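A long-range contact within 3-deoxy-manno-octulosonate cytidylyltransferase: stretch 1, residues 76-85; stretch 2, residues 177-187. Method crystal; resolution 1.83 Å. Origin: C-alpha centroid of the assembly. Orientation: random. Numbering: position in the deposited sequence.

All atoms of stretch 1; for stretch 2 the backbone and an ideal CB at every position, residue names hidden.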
ATOM      1  N   GLY A  76       5.282 -20.962  -4.975  1.00 49.53           N
ATOM      2  CA  GLY A  76       5.512 -21.670  -3.731  1.00 43.07           C
ATOM      3  C   GLY A  76       4.264 -21.772  -2.865  1.00 38.52           C
ATOM      4  O   GLY A  76       4.230 -22.573  -1.925  1.00 38.11           O
ATOM      5  N   THR A  77       3.267 -20.930  -3.142  1.00 32.93           N
ATOM      6  CA  THR A  77       2.017 -20.951  -2.387  1.00 28.68           C
ATOM      7  C   THR A  77       1.144 -22.055  -2.946  1.00 25.43           C
ATOM      8  O   THR A  77       0.395 -22.677  -2.195  1.00 22.64           O
ATOM      9  CB  THR A  77       1.286 -19.586  -2.397  1.00 27.46           C
ATOM     10  OG1 THR A  77       2.147 -18.611  -1.812  1.00 29.34           O
ATOM     11  CG2 THR A  77       0.014 -19.627  -1.563  1.00 23.81           C
ATOM     12  N   ASP A  78       1.250 -22.309  -4.253  1.00 24.11           N
ATOM     13  CA  ASP A  78       0.493 -23.397  -4.876  1.00 27.19           C
ATOM     14  C   ASP A  78       0.977 -24.725  -4.291  1.00 26.07           C
ATOM     15  O   ASP A  78       0.181 -25.643  -4.105  1.00 26.42           O
ATOM     16  CB  ASP A  78       0.689 -23.445  -6.391  1.00 31.92           C
ATOM     17  CG  ASP A  78      -0.052 -22.339  -7.127  1.00 36.21           C
ATOM     18  OD1 ASP A  78      -1.200 -21.998  -6.761  1.00 35.14           O
ATOM     19  OD2 ASP A  78       0.524 -21.831  -8.103  1.00 39.69           O
ATOM     20  N   ARG A  79       2.284 -24.831  -4.032  1.00 25.28           N
ATOM     21  CA  ARG A  79       2.861 -26.042  -3.453  1.00 22.03           C
ATOM     22  C   ARG A  79       2.294 -26.292  -2.052  1.00 20.65           C
ATOM     23  O   ARG A  79       2.015 -27.434  -1.683  1.00 18.75           O
ATOM     24  CB  ARG A  79       4.380 -25.941  -3.416  1.00 26.50           C
ATOM     25  CG  ARG A  79       5.077 -27.071  -2.659  1.00 33.90           C
ATOM     26  CD  ARG A  79       6.613 -27.036  -2.857  1.00 40.89           C
ATOM     27  NE  ARG A  79       7.042 -27.818  -4.022  1.00 48.60           N
ATOM     28  CZ  ARG A  79       7.114 -27.362  -5.271  1.00 52.05           C
ATOM     29  NH1 ARG A  79       6.807 -26.101  -5.557  1.00 55.72           N
ATOM     30  NH2 ARG A  79       7.397 -28.197  -6.258  1.00 54.92           N
ATOM     31  N   LEU A  80       2.088 -25.220  -1.286  1.00 18.41           N
ATOM     32  CA  LEU A  80       1.517 -25.322   0.062  1.00 17.44           C
ATOM     33  C   LEU A  80       0.033 -25.744   0.003  1.00 17.71           C
ATOM     34  O   LEU A  80      -0.455 -26.400   0.919  1.00 16.91           O
ATOM     35  CB  LEU A  80       1.672 -23.984   0.819  1.00 15.97           C
ATOM     36  CG  LEU A  80       1.258 -23.870   2.290  1.00 20.36           C
ATOM     37  CD1 LEU A  80       2.087 -24.794   3.147  1.00 18.38           C
ATOM     38  CD2 LEU A  80       1.456 -22.448   2.756  1.00 21.12           C
ATOM     39  N   VAL A  81      -0.684 -25.350  -1.053  1.00 15.01           N
ATOM     40  CA  VAL A  81      -2.100 -25.716  -1.219  1.00 16.25           C
ATOM     41  C   VAL A  81      -2.216 -27.244  -1.403  1.00 17.40           C
ATOM     42  O   VAL A  81      -3.091 -27.897  -0.814  1.00 15.81           O
ATOM     43  CB  VAL A  81      -2.756 -24.946  -2.418  1.00 17.49           C
ATOM     44  CG1 VAL A  81      -4.112 -25.533  -2.782  1.00 17.22           C
ATOM     45  CG2 VAL A  81      -2.943 -23.472  -2.043  1.00 18.52           C
ATOM     46  N   GLU A  82      -1.300 -27.811  -2.179  1.00 15.53           N
ATOM     47  CA  GLU A  82      -1.295 -29.249  -2.377  1.00 19.46           C
ATOM     48  C   GLU A  82      -1.016 -29.959  -1.045  1.00 19.92           C
ATOM     49  O   GLU A  82      -1.647 -30.971  -0.747  1.00 19.08           O
ATOM     50  CB  GLU A  82      -0.257 -29.678  -3.405  1.00 17.14           C
ATOM     51  CG  GLU A  82      -0.297 -31.180  -3.648  1.00 20.77           C
ATOM     52  CD  GLU A  82       0.833 -31.699  -4.513  1.00 25.94           C
ATOM     53  OE1 GLU A  82       1.655 -30.894  -5.007  1.00 28.37           O
ATOM     54  OE2 GLU A  82       0.903 -32.935  -4.708  1.00 30.33           O
ATOM     55  N   VAL A  83      -0.071 -29.445  -0.258  1.00 15.88           N
ATOM     56  CA  VAL A  83       0.245 -30.051   1.031  1.00 16.41           C
ATOM     57  C   VAL A  83      -0.952 -29.964   1.972  1.00 17.13           C
ATOM     58  O   VAL A  83      -1.238 -30.902   2.726  1.00 16.59           O
ATOM     59  CB  VAL A  83       1.477 -29.364   1.715  1.00 14.93           C
ATOM     60  CG1 VAL A  83       1.645 -29.878   3.154  1.00 13.06           C
ATOM     61  CG2 VAL A  83       2.738 -29.631   0.908  1.00 15.80           C
ATOM     62  N   MET A  84      -1.648 -28.831   1.930  1.00 16.60           N
ATOM     63  CA  MET A  84      -2.805 -28.579   2.787  1.00 16.00           C
ATOM     64  C   MET A  84      -3.907 -29.645   2.682  1.00 15.79           C
ATOM     65  O   MET A  84      -4.530 -29.993   3.679  1.00 13.74           O
ATOM     66  CB  MET A  84      -3.375 -27.182   2.494  1.00 18.35           C
ATOM     67  CG  MET A  84      -4.651 -26.808   3.249  1.00 17.44           C
ATOM     68  SD  MET A  84      -6.168 -27.298   2.379  1.00 22.92           S
ATOM     69  CE  MET A  84      -5.976 -26.421   0.780  1.00 19.65           C
ATOM     70  N   HIS A  85      -4.164 -30.129   1.474  1.00 17.35           N
ATOM     71  CA  HIS A  85      -5.194 -31.160   1.278  1.00 20.61           C
ATOM     72  C   HIS A  85      -4.875 -32.484   1.965  1.00 20.69           C
ATOM     73  O   HIS A  85      -5.785 -33.201   2.392  1.00 20.88           O
ATOM     74  CB  HIS A  85      -5.404 -31.420  -0.199  1.00 20.68           C
ATOM     75  CG  HIS A  85      -6.159 -30.339  -0.886  1.00 21.89           C
ATOM     76  ND1 HIS A  85      -7.431 -29.968  -0.508  1.00 25.14           N
ATOM     77  CD2 HIS A  85      -5.828 -29.553  -1.934  1.00 20.50           C
ATOM     78  CE1 HIS A  85      -7.851 -28.995  -1.299  1.00 24.09           C
ATOM     79  NE2 HIS A  85      -6.897 -28.725  -2.172  1.00 26.23           N
ATOM     80  N   UNK A 177       2.289 -17.222   7.759  1.00 12.12           N
ATOM     81  CA  UNK A 177       1.379 -18.100   8.513  1.00 11.15           C
ATOM     82  C   UNK A 177       0.027 -17.892   7.810  1.00 13.54           C
ATOM     83  O   UNK A 177      -0.421 -16.753   7.623  1.00 14.68           O
ATOM     84  CB  UNK A 177       1.329 -17.770  10.006  1.00 11.15           C
ATOM     85  N   UNK A 178      -0.597 -18.980   7.375  1.00 11.20           N
ATOM     86  CA  UNK A 178      -1.884 -18.910   6.690  1.00 11.41           C
ATOM     87  C   UNK A 178      -2.919 -19.716   7.421  1.00 14.46           C
ATOM     88  O   UNK A 178      -2.626 -20.811   7.869  1.00 15.50           O
ATOM     89  CB  UNK A 178      -1.762 -19.400   5.246  1.00 11.41           C
ATOM     90  N   UNK A 179      -4.125 -19.174   7.524  1.00 14.43           N
ATOM     91  CA  UNK A 179      -5.261 -19.884   8.098  1.00 14.64           C
ATOM     92  C   UNK A 179      -5.657 -20.900   6.996  1.00 15.91           C
ATOM     93  O   UNK A 179      -5.471 -20.644   5.791  1.00 11.28           O
ATOM     94  CB  UNK A 179      -6.405 -18.944   8.483  1.00 14.64           C
ATOM     95  N   UNK A 180      -6.186 -22.055   7.402  1.00 14.32           N
ATOM     96  CA  UNK A 180      -6.588 -23.095   6.455  1.00 15.30           C
ATOM     97  C   UNK A 180      -7.558 -22.608   5.362  1.00 12.73           C
ATOM     98  O   UNK A 180      -7.381 -22.919   4.173  1.00 13.24           O
ATOM     99  CB  UNK A 180      -7.235 -24.249   7.224  1.00 15.30           C
ATOM    100  N   UNK A 181      -8.566 -21.836   5.750  1.00 15.15           N
ATOM    101  CA  UNK A 181      -9.547 -21.359   4.771  1.00 17.55           C
ATOM    102  C   UNK A 181      -8.973 -20.474   3.666  1.00 18.23           C
ATOM    103  O   UNK A 181      -9.526 -20.433   2.569  1.00 18.67           O
ATOM    104  CB  UNK A 181     -10.646 -20.584   5.500  1.00 17.55           C
ATOM    105  N   UNK A 182      -7.838 -19.816   3.919  1.00 15.41           N
ATOM    106  CA  UNK A 182      -7.215 -18.980   2.887  1.00 14.90           C
ATOM    107  C   UNK A 182      -6.636 -19.864   1.796  1.00 15.54           C
ATOM    108  O   UNK A 182      -6.810 -19.600   0.604  1.00 15.14           O
ATOM    109  CB  UNK A 182      -6.126 -18.087   3.485  1.00 14.90           C
ATOM    110  N   UNK A 183      -5.991 -20.952   2.213  1.00 13.66           N
ATOM    111  CA  UNK A 183      -5.386 -21.885   1.284  1.00 10.62           C
ATOM    112  C   UNK A 183      -6.435 -22.672   0.489  1.00 12.74           C
ATOM    113  O   UNK A 183      -6.204 -22.977  -0.683  1.00 14.47           O
ATOM    114  CB  UNK A 183      -4.471 -22.849   2.043  1.00 10.62           C
ATOM    115  N   UNK A 184      -7.587 -22.946   1.100  1.00 13.37           N
ATOM    116  CA  UNK A 184      -8.676 -23.675   0.416  1.00 16.99           C
ATOM    117  C   UNK A 184      -9.290 -22.863  -0.717  1.00 20.26           C
ATOM    118  O   UNK A 184      -9.773 -23.418  -1.709  1.00 21.90           O
ATOM    119  CB  UNK A 184      -9.769 -24.054   1.417  1.00 16.99           C
ATOM    120  N   UNK A 185      -9.290 -21.543  -0.551  1.00 21.20           N
ATOM    121  CA  UNK A 185      -9.846 -20.632  -1.546  1.00 24.12           C
ATOM    122  C   UNK A 185      -8.791 -19.969  -2.434  1.00 22.56           C
ATOM    123  O   UNK A 185      -9.137 -19.224  -3.348  1.00 25.43           O
ATOM    124  CB  UNK A 185     -10.664 -19.549  -0.840  1.00 24.12           C
ATOM    125  N   UNK A 186      -7.526 -20.314  -2.231  1.00 19.80           N
ATOM    126  CA  UNK A 186      -6.439 -19.688  -2.960  1.00 16.04           C
ATOM    127  C   UNK A 186      -6.383 -19.848  -4.453  1.00 20.86           C
ATOM    128  O   UNK A 186      -6.116 -18.874  -5.153  1.00 18.81           O
ATOM    129  CB  UNK A 186      -5.119 -20.216  -2.394  1.00 16.04           C
ATOM    130  N   UNK A 187      -6.586 -21.069  -4.941  1.00 19.96           N
ATOM    131  CA  UNK A 187      -6.499 -21.338  -6.383  1.00 23.59           C
ATOM    132  C   UNK A 187      -7.540 -20.636  -7.254  1.00 18.30           C
ATOM    133  O   UNK A 187      -7.412 -20.627  -8.467  1.00 22.81           O
ATOM    134  CB  UNK A 187      -6.618 -22.846  -6.612  1.00 23.59           C
TER

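Stretch 1 is a helix that offers Thr77, Leu80, Val81 and Met84 to the other stretch, a largely apolar face that carries the Thr77 hydroxyl near one end and, near the other, the backbone carbonyl of Met84, which can accept a hydrogen bond. Stretch 2 begins as a strand, turns into a helix at 180, and crosses the first helix at 109°, with axes 9.4 Å apart at closest approach.

Position 177 has extended backbone angles, and its CB points away with nothing of stretch 1 within 5.5 Å. Stretch 1 sets no demand here; the residue is Ala177.

At 178 the strand alternates and the CB turns toward stretch 1, its ideal position 5.1 Å from Leu80 CD2. The hydroxyl of Thr77 lies farther along, so a long apolar side chain would suit, and an aromatic one with a polar tip could serve both neighbours. Tyr178 does so: its CD2 packs 3.5 Å from Leu80 CD2, and two waters join the hydroxyls. Water 1 lies 2.6 Å from Tyr178 OH and 3.3 Å from Thr77 OG1; water 2 binds Tyr178 OH at 2.8 Å, with a weak bond to Thr77 OG1 at 3.4 Å.

Position 179 is out of reach and precedes the helix as its N-cap. Small polar residues are common at such places, but the residue is Arg179.

At 180 the CB points sideways, 5.4 Å from Met84 CG in its ideal position. A short side chain would fit, but only a long donor could extend to the carbonyl of Met84. Arg180, with chi1 to chi3 all t, does this: NH1 donates to Met84 O at 3.2 Å, and Met84 SD lies over one face of the guanidinium. Water 3 donates to Met84 O at 2.9 Å and accepts a weak bond from Arg180 NH1 at 2.7 Å.

Positions 181 and 182 meet nothing of stretch 1, so many residues would do; they are Asp181 and Val182.

Position 183 points toward the first helix, its ideal CB 4.1 Å from Met84 CE and 4.4 Å from Val81 CG2. A medium-sized apolar residue such as leucine, isoleucine or methionine is expected. Leu183 is a knob among Thr77, Leu80, Val81 and Met84, with CD1 4.0 Å from Leu80 CG and CD2 4.2 Å from Val81 CG2.

At 184 the CB points away, yet Met84 CE is 4.5 Å from its ideal position. A flexible chain, polar or apolar, could cover the methionine. In Gln184, CG lies 3.9 Å from Met84 SD, so the aliphatic part makes the contact.

Position 185 points away from stretch 1, leaving the choice free; it is Asn185.

At 186 the CB again points toward stretch 1, 3.9 Å from Val81 CG2 when ideal, with the Thr77 methyl beyond. A large apolar or aromatic residue would suit. Tyr186 receives Thr77 CG2 over its ring face, 3.6 Å from the centroid of the Tyr186 ring in a CH-pi contact, while Asp78 OD1 approaches the ring edge, 3.8 Å from Tyr186 CE2.

Position 187 points sideways, with no close neighbour to select its residue, Ser187.

Stretch 2 177-187: AYRRDVLQNYS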
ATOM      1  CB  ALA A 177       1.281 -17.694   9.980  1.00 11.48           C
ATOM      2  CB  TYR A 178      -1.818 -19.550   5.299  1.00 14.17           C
ATOM      3  CG  TYR A 178      -0.840 -18.943   4.339  1.00 14.90           C
ATOM      4  CD1 TYR A 178      -1.226 -17.905   3.484  1.00 15.03           C
ATOM      5  CD2 TYR A 178       0.451 -19.439   4.232  1.00 11.96           C
ATOM      6  CE1 TYR A 178      -0.353 -17.390   2.545  1.00 15.68           C
ATOM      7  CE2 TYR A 178       1.341 -18.916   3.285  1.00 15.87           C
ATOM      8  CZ  TYR A 178       0.922 -17.897   2.450  1.00 16.24           C
ATOM      9  OH  TYR A 178       1.773 -17.396   1.500  1.00 23.04           O
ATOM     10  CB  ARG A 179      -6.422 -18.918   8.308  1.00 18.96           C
ATOM     11  CG  ARG A 179      -7.138 -19.084   9.594  1.00 27.28           C
ATOM     12  CD  ARG A 179      -6.719 -17.999  10.530  1.00 31.55           C
ATOM     13  NE  ARG A 179      -6.777 -18.443  11.917  1.00 38.89           N
ATOM     14  CZ  ARG A 179      -6.299 -17.748  12.944  1.00 41.43           C
ATOM     15  NH1 ARG A 179      -5.724 -16.557  12.738  1.00 36.86           N
ATOM     16  NH2 ARG A 179      -6.364 -18.261  14.172  1.00 42.98           N
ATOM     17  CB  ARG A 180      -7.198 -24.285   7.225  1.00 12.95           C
ATOM     18  CG  ARG A 180      -7.560 -25.475   6.350  1.00 18.49           C
ATOM     19  CD  ARG A 180      -8.003 -26.689   7.183  1.00 22.58           C
ATOM     20  NE  ARG A 180      -8.560 -27.738   6.331  1.00 23.57           N
ATOM     21  CZ  ARG A 180      -7.860 -28.699   5.727  1.00 25.27           C
ATOM     22  NH1 ARG A 180      -6.550 -28.792   5.879  1.00 24.50           N
ATOM     23  NH2 ARG A 180      -8.472 -29.531   4.892  1.00 27.26           N
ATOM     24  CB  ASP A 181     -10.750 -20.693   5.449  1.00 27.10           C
ATOM     25  CG  ASP A 181     -10.356 -19.534   6.344  1.00 34.35           C
ATOM     26  OD1 ASP A 181     -10.563 -19.626   7.570  1.00 40.79           O
ATOM     27  OD2 ASP A 181      -9.861 -18.514   5.823  1.00 46.49           O
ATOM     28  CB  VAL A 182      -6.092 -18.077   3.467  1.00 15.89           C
ATOM     29  CG1 VAL A 182      -5.389 -17.315   2.341  1.00 17.00           C
ATOM     30  CG2 VAL A 182      -6.691 -17.090   4.454  1.00 16.29           C
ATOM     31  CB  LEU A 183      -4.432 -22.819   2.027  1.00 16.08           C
ATOM     32  CG  LEU A 183      -3.210 -22.118   2.651  1.00 14.70           C
ATOM     33  CD1 LEU A 183      -2.445 -23.103   3.489  1.00 15.75           C
ATOM     34  CD2 LEU A 183      -2.300 -21.532   1.569  1.00 15.91           C
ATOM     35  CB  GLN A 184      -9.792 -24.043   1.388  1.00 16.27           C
ATOM     36  CG  GLN A 184      -9.384 -25.099   2.389  1.00 20.42           C
ATOM     37  CD  GLN A 184     -10.479 -25.443   3.369  1.00 24.45           C
ATOM     38  OE1 GLN A 184     -10.963 -24.587   4.107  1.00 26.92           O
ATOM     39  NE2 GLN A 184     -10.852 -26.712   3.408  1.00 27.24           N
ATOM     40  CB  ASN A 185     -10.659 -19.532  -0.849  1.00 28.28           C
ATOM     41  CG  ASN A 185     -11.839 -20.078  -0.078  1.00 32.96           C
ATOM     42  OD1 ASN A 185     -12.563 -20.950  -0.567  1.00 37.15           O
ATOM     43  ND2 ASN A 185     -12.036 -19.575   1.139  1.00 36.23           N
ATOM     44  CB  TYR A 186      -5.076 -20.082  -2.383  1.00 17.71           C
ATOM     45  CG  TYR A 186      -3.927 -19.273  -2.960  1.00 17.38           C
ATOM     46  CD1 TYR A 186      -3.641 -17.974  -2.492  1.00 18.36           C
ATOM     47  CD2 TYR A 186      -3.134 -19.792  -3.982  1.00 17.26           C
ATOM     48  CE1 TYR A 186      -2.583 -17.221  -3.040  1.00 18.95           C
ATOM     49  CE2 TYR A 186      -2.079 -19.049  -4.533  1.00 20.14           C
ATOM     50  CZ  TYR A 186      -1.811 -17.773  -4.058  1.00 20.17           C
ATOM     51  OH  TYR A 186      -0.758 -17.090  -4.605  1.00 22.72           O
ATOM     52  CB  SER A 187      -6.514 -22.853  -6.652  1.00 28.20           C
ATOM     53  OG  SER A 187      -7.807 -23.395  -6.435  1.00 35.77           O
TER
HETATM   54  O   HOH W   1       3.934 -18.773   0.941  1.00 34.43           O
HETATM   55  O   HOH W   2       1.686 -15.435  -0.563  1.00 35.69           O
HETATM   56  O   HOH W   3      -6.460 -31.457   5.353  1.00 48.62           O
HETATM   57  O   HOH W   4      -8.366 -26.111  -2.968  1.00 48.96           O
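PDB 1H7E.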